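Local coordinates for endoglucanase (Clostridium thermocellum, PDB 2E4T), which hydrolyses beta-1,4-glucan chains of cellulose and xyloglucan as an endoglucanase, this chain being the family 44 glycoside hydrolase part of a longer multidomain protein, at residues V123-T128 with H194-P199; G229-G234 with V279-W284; A356-D361 with L388-G393. All coordinates share one frame; numbering follows the deposited sequence.

Interaction 1 of 3, residues V123-T128 with H194-P199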
loop_
_atom_site.group_PDB
_atom_site.type_symbol
_atom_site.label_atom_id
_atom_site.label_comp_id
_atom_site.label_asym_id
_atom_site.label_seq_id
_atom_site.Cartn_x
_atom_site.Cartn_y
_atom_site.Cartn_z
ATOM N N VAL A 123 -29.690 -4.841 -4.737
ATOM C CA VAL A 123 -30.173 -3.624 -5.390
ATOM C C VAL A 123 -30.338 -3.932 -6.870
ATOM O O VAL A 123 -29.377 -4.322 -7.545
ATOM C CB VAL A 123 -29.184 -2.458 -5.171
ATOM C CG1 VAL A 123 -29.667 -1.247 -5.905
ATOM C CG2 VAL A 123 -29.026 -2.166 -3.664
ATOM N N SER A 124 -31.576 -3.789 -7.372
ATOM C CA SER A 124 -31.825 -4.124 -8.759
ATOM C C SER A 124 -31.227 -3.077 -9.701
ATOM O O SER A 124 -30.959 -1.917 -9.289
ATOM C CB SER A 124 -33.329 -4.200 -9.006
ATOM O OG SER A 124 -33.839 -2.884 -9.010
ATOM N N GLN A 125 -31.088 -3.400 -10.983
ATOM C CA GLN A 125 -30.679 -2.393 -11.934
ATOM C C GLN A 125 -31.705 -1.274 -12.022
ATOM O O GLN A 125 -31.370 -0.103 -12.288
ATOM C CB GLN A 125 -30.385 -3.002 -13.314
ATOM C CG GLN A 125 -29.700 -2.002 -14.214
ATOM C CD GLN A 125 -29.156 -2.603 -15.477
ATOM O OE1 GLN A 125 -29.135 -3.787 -15.686
ATOM N NE2 GLN A 125 -28.680 -1.748 -16.373
ATOM N N GLU A 126 -32.993 -1.576 -11.762
ATOM C CA GLU A 126 -34.020 -0.537 -11.802
ATOM C C GLU A 126 -33.920 0.384 -10.592
ATOM O O GLU A 126 -34.473 1.488 -10.641
ATOM C CB GLU A 126 -35.404 -1.209 -11.905
ATOM C CG GLU A 126 -35.524 -1.980 -13.220
ATOM C CD GLU A 126 -34.843 -3.300 -13.219
ATOM O OE1 GLU A 126 -34.948 -4.079 -12.245
ATOM O OE2 GLU A 126 -34.114 -3.614 -14.225
ATOM N N GLU A 127 -33.171 -0.026 -9.569
ATOM C CA GLU A 127 -32.903 0.782 -8.366
ATOM C C GLU A 127 -31.524 1.443 -8.430
ATOM O O GLU A 127 -31.007 1.937 -7.411
ATOM C CB GLU A 127 -32.978 -0.119 -7.144
ATOM C CG GLU A 127 -34.417 -0.558 -6.826
ATOM C CD GLU A 127 -34.524 -1.621 -5.749
ATOM O OE1 GLU A 127 -33.591 -2.454 -5.565
ATOM O OE2 GLU A 127 -35.591 -1.617 -5.062
ATOM N N THR A 128 -30.926 1.538 -9.618
ATOM C CA THR A 128 -29.698 2.294 -9.804
ATOM C C THR A 128 -29.900 3.679 -9.250
ATOM O O THR A 128 -30.960 4.328 -9.416
ATOM C CB THR A 128 -29.318 2.332 -11.287
ATOM O OG1 THR A 128 -28.998 1.007 -11.722
ATOM C CG2 THR A 128 -28.133 3.247 -11.592
ATOM N N HIS A 194 -19.274 -1.190 -9.291
ATOM C CA HIS A 194 -20.415 -0.548 -8.635
ATOM C C HIS A 194 -21.362 0.121 -9.658
ATOM O O HIS A 194 -21.726 1.293 -9.512
ATOM C CB HIS A 194 -19.938 0.472 -7.616
ATOM C CG HIS A 194 -19.236 -0.156 -6.471
ATOM N ND1 HIS A 194 -19.898 -0.911 -5.527
ATOM C CD2 HIS A 194 -17.923 -0.084 -6.098
ATOM C CE1 HIS A 194 -18.983 -1.301 -4.636
ATOM N NE2 HIS A 194 -17.792 -0.817 -4.946
ATOM N N PRO A 195 -21.827 -0.644 -10.663
ATOM C CA PRO A 195 -22.678 -0.031 -11.692
ATOM C C PRO A 195 -24.018 0.505 -11.150
ATOM O O PRO A 195 -24.634 1.335 -11.817
ATOM C CB PRO A 195 -22.899 -1.198 -12.686
ATOM C CG PRO A 195 -22.806 -2.433 -11.807
ATOM C CD PRO A 195 -21.627 -2.104 -10.877
ATOM N N ARG A 196 -24.488 -0.020 -10.017
ATOM C CA ARG A 196 -25.753 0.455 -9.446
ATOM C C ARG A 196 -25.579 1.784 -8.715
ATOM O O ARG A 196 -26.601 2.435 -8.397
ATOM C CB ARG A 196 -26.384 -0.578 -8.498
ATOM C CG ARG A 196 -26.496 -1.997 -8.903
ATOM C CD ARG A 196 -27.652 -2.424 -9.826
ATOM N NE ARG A 196 -27.578 -3.577 -10.579
ATOM C CZ ARG A 196 -27.128 -3.690 -11.797
ATOM N NH1 ARG A 196 -26.531 -2.781 -12.586
ATOM N NH2 ARG A 196 -27.196 -4.926 -12.196
ATOM N N ILE A 197 -24.326 2.173 -8.438
ATOM C CA ILE A 197 -24.012 3.511 -7.909
ATOM C C ILE A 197 -23.612 4.463 -9.014
ATOM O O ILE A 197 -24.056 5.626 -9.046
ATOM C CB ILE A 197 -22.856 3.395 -6.861
ATOM C CG1 ILE A 197 -23.291 2.572 -5.671
ATOM C CG2 ILE A 197 -22.405 4.836 -6.448
ATOM C CD1 ILE A 197 -22.218 2.353 -4.615
ATOM N N HIS A 198 -22.759 3.987 -9.943
ATOM C CA HIS A 198 -22.089 4.860 -10.902
ATOM C C HIS A 198 -22.017 4.135 -12.234
ATOM O O HIS A 198 -20.951 3.651 -12.654
ATOM C CB HIS A 198 -20.688 5.190 -10.387
ATOM C CG HIS A 198 -20.003 6.289 -11.121
ATOM N ND1 HIS A 198 -19.566 6.209 -12.427
ATOM C CD2 HIS A 198 -19.666 7.520 -10.688
ATOM C CE1 HIS A 198 -19.007 7.370 -12.782
ATOM N NE2 HIS A 198 -19.052 8.171 -11.720
ATOM N N PRO A 199 -23.145 4.033 -12.950
ATOM C CA PRO A 199 -23.189 3.247 -14.170
ATOM C C PRO A 199 -22.297 3.749 -15.294
ATOM O O PRO A 199 -21.904 2.950 -16.168
ATOM C CB PRO A 199 -24.675 3.300 -14.592
ATOM C CG PRO A 199 -25.214 4.583 -13.924
ATOM C CD PRO A 199 -24.496 4.557 -12.586
HETATM O O HOH W 1 -26.786 0.237 -13.099
#
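Thr128 OG1, which packs against Arg196, is gripped from two directions: it donates to Gln125 O at 2.7 Å within its own turn and accepts a hydrogen bond from a water. That water also donates to Pro195 O at 2.7 Å and takes a weak bond from Arg196 NH1; between residues 123-128 and 194-199 the polar link is through this water, while next door Arg196 and Ala129 share a backbone hydrogen bond. Gln125 O receives Thr128 N as well, on the same face of its plane as Thr128 OG1. Both segments belong to connections on the periphery of the TIM barrel, 123-128 with a short 3-10 turn and 194-199 just after helix 190-193. Arg196 is modelled in two positions; in the one described here chi2 (-81°) turns CD toward Val123 O and Ser124 O, 3.4 Å from the latter. Gln125 CB lies 3.7 Å above the guanidinium plane, over its centre, while the Gln125 amide lies nearly parallel to that plane, 9° away. Val123 O sits in plane at the guanidinium edge. Thr128 CG2 touches Pro199 CG at 4.0 Å, and Thr128 CA makes a CA-H...O contact of 3.4 Å with Arg196 O.

Interaction 2 of 3, residues G229-G234 with V279-W284; sequences GPALYG and VLDVHW
Asp281 O takes two weak hydrogen bonds from consecutive amides of the facing strand, Ala231 N at 2.8 Å and Leu232 N at 3.5 Å. Two donors at one acceptor mark a beta bulge: Pro230 pairs with Asp281 but Leu232 with Val282, and Ala231, with positive phi and psi, is the extra residue. Regular parallel bonding flanks the irregularity. Before it, Gly229 N donates to Val279 O at 3.1 Å, and Asp281 N returns a bond of 2.9 Å to Gly229 O. After it, His283 N reaches Leu232 O at 2.7 Å. The Gly229-Pro230 peptide is cis, and Pro230 CD packs 4.0 Å from Leu280 CD1.

The His283 ring lies beside the bulge, with CG set beside the backbone N (chi1 -60°), and Ala231 O stands 3.7 Å above its plane toward the rim. Asp281 OD1 comes within 3.5 Å of Ala231 CA. Further out, Asn185 OD1 bonds His283 NE2, Thr358 OG1 bonds Asp281 OD1, and Tyr238 OH reaches His283 O.

These are adjacent strands of the TIM barrel, with axes 5° from parallel. Leu232, Val282 and Leu280 point outward to helices 235-240 and 257-272, whereas Asp281 and His283 project from the other face, into the barrel. The chemistry is therefore divided: backbone bonds join the strands to each other, apolar side chains join them to the helical layer, and the polar ends of Asp281 and His283, though buried, find hydrogen-bonding partners on neighbouring barrel segments, which probably fixes their orientation.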
loop_
_atom_site.group_PDB
_atom_site.type_symbol
_atom_site.label_atom_id
_atom_site.label_comp_id
_atom_site.label_asym_id
_atom_site.label_seq_id
_atom_site.Cartn_x
_atom_site.Cartn_y
_atom_site.Cartn_z
ATOM N N GLY A 229 -5.077 9.837 -3.354
ATOM C CA GLY A 229 -5.855 9.484 -4.517
ATOM C C GLY A 229 -4.915 9.263 -5.684
ATOM O O GLY A 229 -3.736 9.636 -5.614
ATOM N N PRO A 230 -5.414 8.632 -6.762
ATOM C CA PRO A 230 -6.807 8.246 -6.976
ATOM C C PRO A 230 -7.168 6.803 -6.630
ATOM O O PRO A 230 -8.281 6.376 -6.930
ATOM C CB PRO A 230 -7.062 8.555 -8.498
ATOM C CG PRO A 230 -5.693 8.888 -9.086
ATOM C CD PRO A 230 -4.645 8.502 -8.011
ATOM N N ALA A 231 -6.217 6.047 -6.028
ATOM C CA ALA A 231 -6.475 4.627 -5.687
ATOM C C ALA A 231 -6.766 3.832 -6.968
ATOM O O ALA A 231 -7.685 3.003 -7.037
ATOM C CB ALA A 231 -7.559 4.460 -4.638
ATOM N N LEU A 232 -5.942 4.082 -7.998
ATOM C CA LEU A 232 -6.145 3.455 -9.311
ATOM C C LEU A 232 -5.878 1.964 -9.274
ATOM O O LEU A 232 -4.901 1.491 -8.623
ATOM C CB LEU A 232 -5.237 4.130 -10.350
ATOM C CG LEU A 232 -5.470 5.609 -10.562
ATOM C CD1 LEU A 232 -4.450 6.137 -11.565
ATOM C CD2 LEU A 232 -6.895 5.906 -11.048
ATOM N N TYR A 233 -6.668 1.192 -10.026
ATOM C CA TYR A 233 -6.629 -0.241 -9.844
ATOM C C TYR A 233 -5.361 -0.902 -10.428
ATOM O O TYR A 233 -4.959 -2.001 -9.985
ATOM C CB TYR A 233 -7.871 -0.936 -10.459
ATOM C CG TYR A 233 -7.784 -1.211 -11.941
ATOM C CD1 TYR A 233 -7.281 -2.423 -12.397
ATOM C CD2 TYR A 233 -8.216 -0.284 -12.858
ATOM C CE1 TYR A 233 -7.191 -2.717 -13.769
ATOM C CE2 TYR A 233 -8.127 -0.551 -14.226
ATOM C CZ TYR A 233 -7.629 -1.763 -14.658
ATOM O OH TYR A 233 -7.525 -2.101 -15.999
ATOM N N GLY A 234 -4.789 -0.293 -11.455
ATOM C CA GLY A 234 -3.710 -0.953 -12.185
ATOM C C GLY A 234 -3.341 -0.113 -13.391
ATOM O O GLY A 234 -3.897 0.973 -13.622
ATOM N N VAL A 279 -0.854 12.504 -1.259
ATOM C CA VAL A 279 -0.265 11.223 -1.583
ATOM C C VAL A 279 -0.906 10.680 -2.866
ATOM O O VAL A 279 -2.118 10.483 -2.920
ATOM C CB VAL A 279 -0.448 10.193 -0.451
ATOM C CG1 VAL A 279 0.390 8.970 -0.741
ATOM C CG2 VAL A 279 -0.099 10.781 0.914
ATOM N N LEU A 280 -0.073 10.474 -3.890
ATOM C CA LEU A 280 -0.476 9.751 -5.099
ATOM C C LEU A 280 -0.570 8.272 -4.723
ATOM O O LEU A 280 0.397 7.704 -4.234
ATOM C CB LEU A 280 0.568 9.979 -6.194
ATOM C CG LEU A 280 0.256 9.280 -7.511
ATOM C CD1 LEU A 280 -0.942 9.934 -8.202
ATOM C CD2 LEU A 280 1.472 9.329 -8.441
ATOM N N ASP A 281 -1.755 7.693 -4.948
ATOM C CA ASP A 281 -2.121 6.370 -4.395
ATOM C C ASP A 281 -2.526 5.465 -5.538
ATOM O O ASP A 281 -3.467 5.801 -6.308
ATOM C CB ASP A 281 -3.375 6.657 -3.479
ATOM C CG ASP A 281 -4.034 5.447 -2.912
ATOM O OD1 ASP A 281 -3.841 4.335 -3.466
ATOM O OD2 ASP A 281 -4.726 5.625 -1.873
ATOM N N VAL A 282 -1.806 4.352 -5.704
ATOM C CA VAL A 282 -2.124 3.412 -6.753
ATOM C C VAL A 282 -2.113 1.975 -6.170
ATOM O O VAL A 282 -1.522 1.698 -5.118
ATOM C CB VAL A 282 -1.153 3.486 -7.955
ATOM C CG1 VAL A 282 -1.229 4.854 -8.632
ATOM C CG2 VAL A 282 0.299 3.162 -7.507
ATOM N N HIS A 283 -2.780 1.088 -6.922
ATOM C CA HIS A 283 -2.771 -0.344 -6.644
ATOM C C HIS A 283 -1.900 -1.003 -7.706
ATOM O O HIS A 283 -1.985 -0.665 -8.895
ATOM C CB HIS A 283 -4.173 -0.922 -6.721
ATOM C CG HIS A 283 -5.101 -0.297 -5.738
ATOM N ND1 HIS A 283 -4.809 0.548 -4.703
ATOM C CD2 HIS A 283 -6.464 -0.468 -5.699
ATOM C CE1 HIS A 283 -5.967 0.848 -4.060
ATOM N NE2 HIS A 283 -6.981 0.248 -4.671
ATOM N N TRP A 284 -1.056 -1.966 -7.272
ATOM C CA TRP A 284 -0.121 -2.623 -8.170
ATOM C C TRP A 284 -0.140 -4.126 -7.864
ATOM O O TRP A 284 0.536 -4.602 -6.955
ATOM C CB TRP A 284 1.319 -2.060 -8.027
ATOM C CG TRP A 284 2.330 -2.688 -8.891
ATOM C CD1 TRP A 284 3.253 -3.649 -8.527
ATOM C CD2 TRP A 284 2.594 -2.405 -10.298
ATOM N NE1 TRP A 284 4.080 -3.949 -9.621
ATOM C CE2 TRP A 284 3.708 -3.194 -10.697
ATOM C CE3 TRP A 284 2.039 -1.536 -11.229
ATOM C CZ2 TRP A 284 4.241 -3.135 -12.004
ATOM C CZ3 TRP A 284 2.591 -1.490 -12.531
ATOM C CH2 TRP A 284 3.682 -2.300 -12.872
#

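Interaction 3 of 3, residues A356-D361 with L388-G393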
loop_
_atom_site.group_PDB
_atom_site.type_symbol
_atom_site.label_atom_id
_atom_site.label_comp_id
_atom_site.label_asym_id
_atom_site.label_seq_id
_atom_site.Cartn_x
_atom_site.Cartn_y
_atom_site.Cartn_z
ATOM N N ALA A 356 2.052 6.224 -2.528
ATOM C CA ALA A 356 1.625 5.068 -1.749
ATOM C C ALA A 356 1.139 3.970 -2.690
ATOM O O ALA A 356 0.495 4.237 -3.708
ATOM C CB ALA A 356 0.502 5.441 -0.775
ATOM N N ILE A 357 1.424 2.724 -2.281
ATOM C CA ILE A 357 0.960 1.518 -2.986
ATOM C C ILE A 357 -0.032 0.862 -2.028
ATOM O O ILE A 357 0.351 0.131 -1.117
ATOM C CB ILE A 357 2.110 0.571 -3.367
ATOM C CG1 ILE A 357 3.292 1.327 -4.005
ATOM C CG2 ILE A 357 1.553 -0.527 -4.228
ATOM C CD1 ILE A 357 2.995 2.080 -5.283
ATOM N N THR A 358 -1.337 1.196 -2.209
ATOM C CA THR A 358 -2.317 0.870 -1.184
ATOM C C THR A 358 -2.983 -0.516 -1.361
ATOM O O THR A 358 -3.703 -0.954 -0.448
ATOM C CB THR A 358 -3.375 1.966 -1.058
ATOM O OG1 THR A 358 -4.055 2.099 -2.291
ATOM C CG2 THR A 358 -2.769 3.243 -0.506
ATOM N N GLU A 359 -2.705 -1.196 -2.471
ATOM C CA GLU A 359 -2.982 -2.615 -2.588
ATOM C C GLU A 359 -1.869 -3.192 -3.457
ATOM O O GLU A 359 -1.480 -2.577 -4.473
ATOM C CB GLU A 359 -4.310 -2.972 -3.261
ATOM C CG GLU A 359 -5.516 -2.486 -2.496
ATOM C CD GLU A 359 -6.857 -2.852 -3.101
ATOM O OE1 GLU A 359 -6.930 -3.815 -3.919
ATOM O OE2 GLU A 359 -7.869 -2.198 -2.706
ATOM N N TYR A 360 -1.397 -4.385 -3.112
ATOM C CA TYR A 360 -0.477 -5.146 -3.919
ATOM C C TYR A 360 -0.474 -6.568 -3.327
ATOM O O TYR A 360 -0.861 -6.791 -2.158
ATOM C CB TYR A 360 0.959 -4.566 -3.907
ATOM C CG TYR A 360 1.626 -4.610 -2.537
ATOM C CD1 TYR A 360 2.417 -5.695 -2.193
ATOM C CD2 TYR A 360 1.430 -3.612 -1.603
ATOM C CE1 TYR A 360 3.000 -5.819 -0.955
ATOM C CE2 TYR A 360 2.023 -3.695 -0.331
ATOM C CZ TYR A 360 2.787 -4.806 -0.018
ATOM O OH TYR A 360 3.364 -4.974 1.215
ATOM N N ASP A 361 0.008 -7.526 -4.133
ATOM C CA ASP A 361 0.169 -8.934 -3.714
ATOM C C ASP A 361 1.005 -9.586 -4.782
ATOM O O ASP A 361 0.594 -9.635 -5.942
ATOM C CB ASP A 361 -1.197 -9.589 -3.599
ATOM C CG ASP A 361 -1.143 -11.093 -3.305
ATOM O OD1 ASP A 361 -0.085 -11.598 -2.893
ATOM O OD2 ASP A 361 -2.229 -11.760 -3.447
ATOM N N LEU A 388 3.795 5.039 1.981
ATOM C CA LEU A 388 2.871 4.148 2.685
ATOM C C LEU A 388 2.603 2.994 1.729
ATOM O O LEU A 388 2.497 3.191 0.512
ATOM C CB LEU A 388 1.589 4.898 3.088
ATOM C CG LEU A 388 0.511 4.071 3.797
ATOM C CD1 LEU A 388 -0.244 4.919 4.805
ATOM C CD2 LEU A 388 -0.483 3.437 2.822
ATOM N N ALA A 389 2.443 1.777 2.295
ATOM C CA ALA A 389 2.028 0.645 1.464
ATOM C C ALA A 389 1.236 -0.287 2.362
ATOM O O ALA A 389 1.526 -0.449 3.543
ATOM C CB ALA A 389 3.232 -0.040 0.814
ATOM N N THR A 390 0.236 -0.925 1.723
ATOM C CA THR A 390 -0.650 -1.838 2.436
ATOM C C THR A 390 -0.935 -3.068 1.561
ATOM O O THR A 390 -1.607 -2.966 0.524
ATOM C CB THR A 390 -1.971 -1.104 2.914
ATOM O OG1 THR A 390 -2.471 -0.256 1.890
ATOM C CG2 THR A 390 -1.706 -0.233 4.114
ATOM N N PHE A 391 -0.404 -4.212 2.002
ATOM C CA PHE A 391 -0.638 -5.487 1.325
ATOM C C PHE A 391 -2.135 -5.812 1.329
ATOM O O PHE A 391 -2.841 -5.538 2.329
ATOM C CB PHE A 391 0.127 -6.565 2.115
ATOM C CG PHE A 391 -0.147 -7.986 1.670
ATOM C CD1 PHE A 391 0.319 -8.477 0.451
ATOM C CD2 PHE A 391 -0.883 -8.840 2.493
ATOM C CE1 PHE A 391 0.034 -9.775 0.056
ATOM C CE2 PHE A 391 -1.150 -10.140 2.113
ATOM C CZ PHE A 391 -0.700 -10.598 0.902
ATOM N N TRP A 392 -2.639 -6.425 0.252
ATOM C CA TRP A 392 -3.996 -6.925 0.199
ATOM C C TRP A 392 -3.961 -8.452 0.169
ATOM O O TRP A 392 -3.420 -9.027 -0.780
ATOM C CB TRP A 392 -4.772 -6.382 -1.014
ATOM C CG TRP A 392 -6.219 -6.823 -0.979
ATOM C CD1 TRP A 392 -6.730 -8.043 -1.309
ATOM C CD2 TRP A 392 -7.349 -6.052 -0.488
ATOM N NE1 TRP A 392 -8.103 -8.101 -1.056
ATOM C CE2 TRP A 392 -8.494 -6.891 -0.545
ATOM C CE3 TRP A 392 -7.496 -4.754 -0.009
ATOM C CZ2 TRP A 392 -9.762 -6.446 -0.105
ATOM C CZ3 TRP A 392 -8.772 -4.322 0.426
ATOM C CH2 TRP A 392 -9.882 -5.163 0.355
ATOM N N GLY A 393 -4.509 -9.051 1.224
ATOM C CA GLY A 393 -4.538 -10.500 1.343
ATOM C C GLY A 393 -4.682 -10.879 2.791
ATOM O O GLY A 393 -4.447 -10.081 3.697
HETATM O O HOH W 2 -4.530 -10.358 -2.929
#
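Strands 356-358 and 388-391 run parallel, their axes 18° apart and 4.6 Å at closest approach, with Ala356 opposite Leu388 and Ile357 opposite Ala389. Ile357 N donates to Leu388 O and Thr390 N to Ile357 O, each at 3.0 Å. At the end of the strand a side chain takes over the pairing: Thr390 OG1, lying between the backbone N and the carbonyl carbon (chi1 43°), donates to Thr358 O at 2.7 Å from above the carbonyl plane. The chain then turns a corner at Glu359, and backbone pairing resumes when Trp392 N meets Tyr360 O in a practically straight bond of 3.0 Å.

The rings of Tyr360 and Phe391 pack beside that bond. Phe391 CA sits over one face of Tyr360, 3.9 Å from the ring centroid, a CH-pi contact. The Phe391 ring turns its edge to that ring in a T-shaped pair with planes 67° apart. Tyr360 N, buried here, has no partner in the model. Glu359 and Trp392 run side by side in the same direction, Glu359 CD 3.7 Å from Trp392 CE3 and OE1 above the indole toward its rim. The carboxylate is held by Tyr285 and by a salt bridge to Arg42. At the end of the contact a water donates to both Asp361 OD2 and Trp392 O.

Strand 354-360, helix 368-384 and strand 388-391 form a beta-alpha-beta unit of the barrel. Phe381 of that helix covers Ile357 and Ala389 and meets the Tyr360 ring edge-to-face, Gln374 holds Tyr360 OH, strand 279-284 flanks 354-360 on its other edge, and Arg42 of strand 40-43 approaches Thr358, Thr390 and Trp392 from within the barrel.

Overall arrangement
Following the chain from the N terminus, the contacts come in series, each closing before the next opens, so none nests or crosses another. Interaction 1 closes the longest excursion, bringing together two peripheral loops on either side of strand 180-183 in sequence; its centre lies 24 Å from that of interaction 2 and 28 Å from that of interaction 3. Interaction 2 joins consecutive barrel strands across a helical connection, and interaction 3 joins the last two barrel strands in the chain, across helix 368-384. Strands 279-284 and 354-360 are neighbours, so the two sheet contacts meet directly: Leu280 O is 2.8 Å from Ala356 N, making four adjoining strands continuous.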